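Local atomic coordinates of diguanylate cyclase with PAS/PAC sensor (Marinobacter aquaeolei, PDB entry 3H9W), a protein that probably makes cyclic di-GMP from two GTP molecules through its GGDEF domain, with this N-terminal PAS domain as the likely sensor part. Residues A[6-11]-A[98-103]; A[63-68]-A[86-91]; A[27-32]-A[71-76]. All blocks are in the same frame, centred on the assembly; numbering follows the deposited sequence.

Contact 1. Residues A[6-11]-A[98-103]; sequences PWKINW and ALIGFM
The indole of Trp7 is sandwiched between the backbone at Gly101 and the side chain of Met103. One face lies on the Gly101 backbone, with Gly101 N 3.8 Å above the ring plane; over the opposite face sits the methyl of selenomethionine Met103, whose CE makes a CH-pi contact 3.9 Å from the centroid of the five-membered ring. The selenium approaches the same ring obliquely, a Met-aromatic contact. Trp7 CG stands between the backbone N and the carbonyl carbon (chi1 59°), and from there the ring lies across strand 98-103. The six-membered ring reaches Leu99, CZ3 lying 3.9 Å from Leu99 CB. At the edge of the Trp11 ring, near its plane, Leu99 CD1 is 4.1 Å from CE3. On the other side of the sheet Pro6 CB touches Phe102 CE1 at 3.6 Å, and the extended chain of Lys8 runs past Ile100 CG2 and Ala98 CB. Phe102 and Ile100 also pack on their counterparts in the second subunit. Four backbone hydrogen bonds join the antiparallel strands, in the pairs Trp7-Gly101 and Ile9-Leu99. A PAS sheet thus pairs its first and last strands here, and Gly101, lacking a side chain, lets the indole lie directly against the backbone.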
# COMPACT_ATOMS: atom_id res chain seq x y z
N PRO A 6 6.54 1.02 3.69
CA PRO A 6 6.50 -0.06 2.71
C PRO A 6 7.20 -1.30 3.24
O PRO A 6 8.14 -1.20 4.03
CB PRO A 6 7.22 0.55 1.51
CG PRO A 6 8.28 1.40 2.17
CD PRO A 6 7.50 2.07 3.29
N TRP A 7 6.73 -2.47 2.82
CA TRP A 7 7.34 -3.73 3.24
C TRP A 7 6.97 -4.84 2.26
O TRP A 7 6.01 -4.73 1.49
CB TRP A 7 6.89 -4.11 4.65
CG TRP A 7 5.42 -4.27 4.78
CD1 TRP A 7 4.52 -3.33 5.18
CD2 TRP A 7 4.66 -5.44 4.44
NE1 TRP A 7 3.24 -3.83 5.11
CE2 TRP A 7 3.30 -5.13 4.66
CE3 TRP A 7 4.99 -6.72 3.98
CZ2 TRP A 7 2.27 -6.04 4.42
CZ3 TRP A 7 3.98 -7.63 3.74
CH2 TRP A 7 2.63 -7.29 3.96
N LYS A 8 7.74 -5.92 2.32
CA LYS A 8 7.52 -7.09 1.47
C LYS A 8 8.00 -8.31 2.24
O LYS A 8 9.01 -8.25 2.94
CB LYS A 8 8.30 -6.98 0.16
CG LYS A 8 8.09 -8.17 -0.77
CD LYS A 8 8.97 -8.07 -2.01
CE LYS A 8 8.68 -9.21 -2.98
NZ LYS A 8 9.53 -9.11 -4.20
N ILE A 9 7.26 -9.40 2.09
CA ILE A 9 7.58 -10.66 2.76
C ILE A 9 7.70 -11.80 1.75
O ILE A 9 6.83 -11.97 0.89
CB ILE A 9 6.47 -11.06 3.76
CG1 ILE A 9 6.51 -10.14 4.99
CG2 ILE A 9 6.65 -12.52 4.18
CD1 ILE A 9 7.62 -10.45 5.95
N ASN A 10 8.77 -12.57 1.85
CA ASN A 10 8.99 -13.71 0.98
C ASN A 10 8.10 -14.81 1.56
O ASN A 10 8.31 -15.25 2.68
CB ASN A 10 10.46 -14.14 1.02
CG ASN A 10 10.75 -15.37 0.18
OD1 ASN A 10 10.29 -16.47 0.50
ND2 ASN A 10 11.50 -15.19 -0.90
N TRP A 11 7.09 -15.23 0.80
CA TRP A 11 6.15 -16.24 1.25
C TRP A 11 6.79 -17.56 1.67
O TRP A 11 6.41 -18.14 2.68
CB TRP A 11 5.10 -16.48 0.16
CG TRP A 11 4.06 -17.49 0.55
CD1 TRP A 11 3.87 -18.73 0.01
CD2 TRP A 11 3.04 -17.33 1.55
NE1 TRP A 11 2.81 -19.36 0.62
CE2 TRP A 11 2.28 -18.52 1.57
CE3 TRP A 11 2.71 -16.30 2.44
CZ2 TRP A 11 1.20 -18.70 2.44
CZ3 TRP A 11 1.63 -16.48 3.30
CH2 TRP A 11 0.89 -17.68 3.29
N ALA A 98 4.75 -13.97 -2.68
CA ALA A 98 5.14 -12.95 -1.73
C ALA A 98 3.97 -12.10 -1.29
O ALA A 98 2.87 -12.19 -1.85
CB ALA A 98 6.22 -12.07 -2.33
N LEU A 99 4.22 -11.29 -0.28
CA LEU A 99 3.23 -10.37 0.27
C LEU A 99 3.89 -9.00 0.21
O LEU A 99 5.03 -8.84 0.65
CB LEU A 99 2.91 -10.74 1.71
CG LEU A 99 2.39 -12.16 1.97
CD1 LEU A 99 2.25 -12.39 3.47
CD2 LEU A 99 1.06 -12.37 1.26
N ILE A 100 3.18 -8.01 -0.32
CA ILE A 100 3.72 -6.65 -0.43
C ILE A 100 2.66 -5.67 0.04
O ILE A 100 1.48 -5.82 -0.26
CB ILE A 100 4.05 -6.30 -1.90
CG1 ILE A 100 2.76 -6.32 -2.73
CG2 ILE A 100 5.03 -7.31 -2.47
CD1 ILE A 100 2.85 -5.56 -4.04
N GLY A 101 3.08 -4.65 0.78
CA GLY A 101 2.09 -3.70 1.24
C GLY A 101 2.67 -2.53 2.00
O GLY A 101 3.84 -2.18 1.85
N PHE A 102 1.82 -1.93 2.83
CA PHE A 102 2.22 -0.77 3.62
C PHE A 102 1.63 -0.87 5.02
O PHE A 102 0.57 -1.45 5.21
CB PHE A 102 1.68 0.52 3.01
CG PHE A 102 2.31 0.91 1.70
CD1 PHE A 102 3.53 1.56 1.66
CD2 PHE A 102 1.65 0.66 0.50
CE1 PHE A 102 4.09 1.97 0.45
CE2 PHE A 102 2.20 1.06 -0.72
CZ PHE A 102 3.42 1.72 -0.74
N MSE A 103 2.33 -0.28 5.98
CA MSE A 103 1.84 -0.19 7.35
C MSE A 103 1.61 1.30 7.53
O MSE A 103 2.44 2.12 7.13
CB MSE A 103 2.88 -0.68 8.35
CG MSE A 103 2.82 -2.17 8.60
SE MSE A 103 4.40 -2.78 9.51
CE MSE A 103 4.47 -4.53 8.73

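Contact 2. Residues A[63-68]-A[86-91]; sequences GVDHEA and VHVVRD
The carboxylate of Asp65 takes the place of a strand partner for Val88, its OD1 accepting a straight hydrogen bond from Val88 N at 3.0 Å. The amide comes from above the carboxylate plane, 49° out of it. Asp65 OD2 lies at the ring edge of His87, 2.9 Å from CD2; that is short for a carbon, so the choice of ring flip is uncertain. One residue on, the backbone pairs directly: His66 and Val86 exchange two hydrogen bonds, of which Val86 N to His66 O is the shorter at 2.8 Å. Their side chains lie side by side, and Val86 CB rests over one face of the His66 ring, 3.9 Å from its centroid. That ring is fixed in turn by His66 ND1, which donates to Val64 O at 2.8 Å within the ring plane. Val88 CG1 covers Gly63 CA, the glycine of a Schellman motif ending helix 46-61, and the same helix packs on His66 through Cys56, Gln59 and Ser60. Farther out, Phe102 of the second subunit packs on His87, and Tyr18 of that subunit meets its ring. The contact lies at the open end of the hairpin of strands 66-73 and 79-90, where an aspartate side chain extends the pairing beyond the last backbone bridge.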
# COMPACT_ATOMS: atom_id res chain seq x y z
N GLY A 63 -4.69 -16.37 -1.19
CA GLY A 63 -4.32 -15.40 -2.20
C GLY A 63 -5.25 -14.20 -2.26
O GLY A 63 -5.36 -13.53 -3.29
N VAL A 64 -5.93 -13.91 -1.15
CA VAL A 64 -6.86 -12.80 -1.09
C VAL A 64 -6.27 -11.58 -0.38
O VAL A 64 -5.82 -11.67 0.76
CB VAL A 64 -8.15 -13.22 -0.35
CG1 VAL A 64 -9.10 -12.04 -0.23
CG2 VAL A 64 -8.82 -14.38 -1.09
N ASP A 65 -6.26 -10.43 -1.06
CA ASP A 65 -5.73 -9.21 -0.45
C ASP A 65 -6.53 -8.92 0.79
O ASP A 65 -7.72 -9.20 0.84
CB ASP A 65 -5.84 -8.03 -1.40
CG ASP A 65 -4.84 -8.11 -2.53
OD1 ASP A 65 -4.24 -9.19 -2.71
OD2 ASP A 65 -4.68 -7.09 -3.23
N HIS A 66 -5.88 -8.36 1.80
CA HIS A 66 -6.58 -8.06 3.04
C HIS A 66 -5.92 -6.92 3.78
O HIS A 66 -4.87 -6.42 3.37
CB HIS A 66 -6.58 -9.31 3.93
CG HIS A 66 -5.22 -9.92 4.10
ND1 HIS A 66 -4.58 -10.62 3.09
CD2 HIS A 66 -4.35 -9.88 5.14
CE1 HIS A 66 -3.38 -10.98 3.51
NE2 HIS A 66 -3.22 -10.54 4.74
N GLU A 67 -6.54 -6.51 4.88
CA GLU A 67 -6.01 -5.44 5.70
C GLU A 67 -6.51 -5.67 7.12
O GLU A 67 -7.56 -6.26 7.32
CB GLU A 67 -6.48 -4.07 5.20
CG GLU A 67 -7.96 -3.81 5.39
CD GLU A 67 -8.34 -2.38 5.03
OE1 GLU A 67 -8.23 -2.03 3.84
OE2 GLU A 67 -8.75 -1.62 5.93
N ALA A 68 -5.74 -5.21 8.11
CA ALA A 68 -6.10 -5.37 9.51
C ALA A 68 -5.64 -4.18 10.33
O ALA A 68 -4.59 -3.60 10.06
CB ALA A 68 -5.49 -6.66 10.08
N VAL A 86 -2.32 -5.45 2.82
CA VAL A 86 -1.58 -6.48 2.11
C VAL A 86 -2.08 -6.91 0.74
O VAL A 86 -3.26 -7.22 0.57
CB VAL A 86 -1.51 -7.77 2.96
CG1 VAL A 86 -0.57 -8.77 2.31
CG2 VAL A 86 -1.04 -7.43 4.37
N HIS A 87 -1.16 -6.94 -0.21
CA HIS A 87 -1.46 -7.40 -1.56
C HIS A 87 -0.71 -8.72 -1.70
O HIS A 87 0.47 -8.79 -1.36
CB HIS A 87 -0.96 -6.42 -2.61
CG HIS A 87 -1.07 -6.95 -4.01
ND1 HIS A 87 0.02 -7.16 -4.81
CD2 HIS A 87 -2.15 -7.39 -4.71
CE1 HIS A 87 -0.37 -7.69 -5.96
NE2 HIS A 87 -1.68 -7.84 -5.92
N VAL A 88 -1.39 -9.76 -2.18
CA VAL A 88 -0.77 -11.07 -2.35
C VAL A 88 -0.30 -11.25 -3.79
O VAL A 88 -1.08 -11.09 -4.72
CB VAL A 88 -1.75 -12.21 -2.03
CG1 VAL A 88 -1.03 -13.54 -2.04
CG2 VAL A 88 -2.41 -11.97 -0.68
N VAL A 89 0.97 -11.59 -3.96
CA VAL A 89 1.56 -11.79 -5.28
C VAL A 89 1.75 -13.28 -5.58
O VAL A 89 2.25 -14.02 -4.74
CB VAL A 89 2.94 -11.11 -5.38
CG1 VAL A 89 3.49 -11.23 -6.80
CG2 VAL A 89 2.83 -9.65 -4.96
N ARG A 90 1.34 -13.70 -6.77
CA ARG A 90 1.47 -15.09 -7.19
C ARG A 90 2.53 -15.21 -8.28
O ARG A 90 2.73 -14.28 -9.06
CB ARG A 90 0.13 -15.61 -7.73
CG ARG A 90 -0.95 -15.66 -6.68
CD ARG A 90 -2.27 -16.17 -7.24
NE ARG A 90 -3.24 -16.34 -6.17
CZ ARG A 90 -4.47 -16.81 -6.34
NH1 ARG A 90 -4.90 -17.17 -7.54
NH2 ARG A 90 -5.28 -16.94 -5.29
N ASP A 91 3.22 -16.35 -8.32
CA ASP A 91 4.26 -16.58 -9.31
C ASP A 91 3.67 -17.08 -10.63
O ASP A 91 2.46 -17.23 -10.75
CB ASP A 91 5.30 -17.59 -8.80
CG ASP A 91 4.69 -18.95 -8.50
OD1 ASP A 91 3.75 -19.36 -9.21
OD2 ASP A 91 5.16 -19.61 -7.55

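Contact 3. Residues A[27-32]-A[71-76]; sequences LGWPQG and RALHRD
Leu27 O, at the end of helix 22-27, receives Arg75 N in a hydrogen bond of 2.9 Å and a weak one from Trp29 N within its own turn. The same oxygen lies 3.4 Å above the plane of the His74 imidazole, over its centre, and His74 CA adds a CA-H...O contact. Gly28 N stands over the same face of that ring, nearer the rim. The ring is steadied by His74 ND1, which accepts a nearly linear bond from Asp76 N, 2.9 Å long and in the ring plane; the imidazole also stacks on His78. Gly28 follows the helix with positive phi, and Arg75 packs closely against it, CD coming 3.3 Å from Gly28 O.

This is where the helical region of the PAS fold meets the turn of a sheet hairpin: residues 71-76 carry strand 66-73 into the connection to strand 79-90. Leu27 extends its branch to the sheet, CD2 touching Ala72 CB at 3.8 Å, and both pack on Ile82.

Trp29 makes the second polar bridge. Its NE1 donates to Leu73 O at 2.8 Å, with the acceptor close to the indole plane, while Arg75 covers one face of the ring: CA is 3.7 Å from the centroid of the six-membered ring, in a CH-pi contact, and CB lies over CD2. Arg75 CG sits between its backbone N and carbonyl carbon (chi1 58°), beside Gly28. Arg43 makes a cation-pi contact with the Trp29 ring, and its backbone bonds to that of Leu73.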
# COMPACT_ATOMS: atom_id res chain seq x y z
N LEU A 27 7.84 2.72 15.43
CA LEU A 27 7.82 1.71 16.49
C LEU A 27 9.09 1.56 17.33
O LEU A 27 9.15 0.72 18.23
CB LEU A 27 7.42 0.36 15.90
CG LEU A 27 6.04 0.35 15.24
CD1 LEU A 27 5.74 -1.04 14.69
CD2 LEU A 27 4.97 0.75 16.25
N GLY A 28 10.11 2.37 17.04
CA GLY A 28 11.34 2.34 17.81
C GLY A 28 12.35 1.22 17.60
O GLY A 28 13.55 1.44 17.72
N TRP A 29 11.89 0.01 17.30
CA TRP A 29 12.82 -1.09 17.11
C TRP A 29 13.74 -0.76 15.94
O TRP A 29 13.31 -0.12 14.98
CB TRP A 29 12.08 -2.40 16.80
CG TRP A 29 10.90 -2.70 17.69
CD1 TRP A 29 9.60 -2.34 17.49
CD2 TRP A 29 10.92 -3.46 18.91
NE1 TRP A 29 8.81 -2.84 18.50
CE2 TRP A 29 9.59 -3.53 19.39
CE3 TRP A 29 11.93 -4.09 19.65
CZ2 TRP A 29 9.25 -4.20 20.57
CZ3 TRP A 29 11.59 -4.77 20.82
CH2 TRP A 29 10.26 -4.81 21.27
N PRO A 30 15.01 -1.19 16.00
CA PRO A 30 15.92 -0.91 14.88
C PRO A 30 15.31 -1.47 13.60
O PRO A 30 14.75 -2.56 13.60
CB PRO A 30 17.20 -1.65 15.28
CG PRO A 30 17.16 -1.61 16.78
CD PRO A 30 15.70 -1.91 17.08
N GLN A 31 15.41 -0.72 12.51
CA GLN A 31 14.87 -1.17 11.24
C GLN A 31 15.37 -2.57 10.90
O GLN A 31 14.61 -3.43 10.45
CB GLN A 31 15.26 -0.19 10.13
CG GLN A 31 14.93 -0.66 8.72
CD GLN A 31 15.37 0.33 7.65
OE1 GLN A 31 16.29 1.12 7.87
NE2 GLN A 31 14.73 0.28 6.49
N GLY A 32 16.66 -2.81 11.14
CA GLY A 32 17.23 -4.11 10.82
C GLY A 32 16.72 -5.27 11.67
O GLY A 32 17.00 -6.43 11.36
N ARG A 71 -3.03 -2.87 17.38
CA ARG A 71 -2.12 -2.11 18.22
C ARG A 71 -0.74 -2.74 18.13
O ARG A 71 -0.54 -3.88 18.57
CB ARG A 71 -2.63 -2.12 19.67
CG ARG A 71 -3.90 -1.29 19.86
CD ARG A 71 -4.78 -1.83 20.97
NE ARG A 71 -5.42 -3.11 20.62
CZ ARG A 71 -6.27 -3.75 21.41
NH1 ARG A 71 -6.58 -3.25 22.60
NH2 ARG A 71 -6.79 -4.91 21.03
N ALA A 72 0.19 -2.01 17.52
CA ALA A 72 1.55 -2.49 17.37
C ALA A 72 2.31 -2.11 18.63
O ALA A 72 2.03 -1.08 19.25
CB ALA A 72 2.22 -1.85 16.14
N LEU A 73 3.28 -2.93 19.00
CA LEU A 73 4.08 -2.69 20.19
C LEU A 73 5.33 -1.88 19.89
O LEU A 73 6.17 -2.29 19.08
CB LEU A 73 4.49 -4.03 20.81
CG LEU A 73 5.35 -3.98 22.07
CD1 LEU A 73 4.58 -3.29 23.19
CD2 LEU A 73 5.74 -5.39 22.47
N HIS A 74 5.45 -0.72 20.53
CA HIS A 74 6.62 0.13 20.36
C HIS A 74 7.70 -0.47 21.25
O HIS A 74 7.38 -1.12 22.25
CB HIS A 74 6.28 1.56 20.81
CG HIS A 74 7.37 2.55 20.54
ND1 HIS A 74 8.55 2.56 21.24
CD2 HIS A 74 7.44 3.56 19.65
CE1 HIS A 74 9.32 3.54 20.79
NE2 HIS A 74 8.66 4.17 19.83
N ARG A 75 8.97 -0.28 20.92
CA ARG A 75 10.01 -0.86 21.77
C ARG A 75 9.94 -0.34 23.20
O ARG A 75 10.27 -1.07 24.14
CB ARG A 75 11.42 -0.60 21.19
CG ARG A 75 11.79 0.85 20.99
CD ARG A 75 13.30 1.00 21.02
NE ARG A 75 13.81 0.45 22.27
CZ ARG A 75 13.57 0.97 23.47
NH1 ARG A 75 14.07 0.40 24.56
NH2 ARG A 75 12.84 2.07 23.58
N ASP A 76 9.50 0.90 23.39
CA ASP A 76 9.42 1.44 24.74
C ASP A 76 8.23 0.91 25.55
O ASP A 76 8.02 1.32 26.69
CB ASP A 76 9.42 2.99 24.76
CG ASP A 76 8.15 3.61 24.21
OD1 ASP A 76 7.09 2.96 24.21
OD2 ASP A 76 8.22 4.78 23.78

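In the fold
All three contacts reach the same antiparallel sheet, in which strand 96-105 of contact 1 lies next to strand 79-90 of contact 2. Contacts 1 and 2 have centres about 9 Å apart and touch directly: Ile100 O and His87 N are 2.9 Å apart, a probable hydrogen bond, and Trp7 CZ2 packs on Val86 CG2 at 3.6 Å. Both also meet the second subunit. Contact 3 stands apart, its centre about 17 Å from that of contact 1 and about 24 Å from that of contact 2, with which it shares strand 66-73. Contacts 2 and 3 thus lie towards opposite ends of that strand, on opposite sides of the chain's centre.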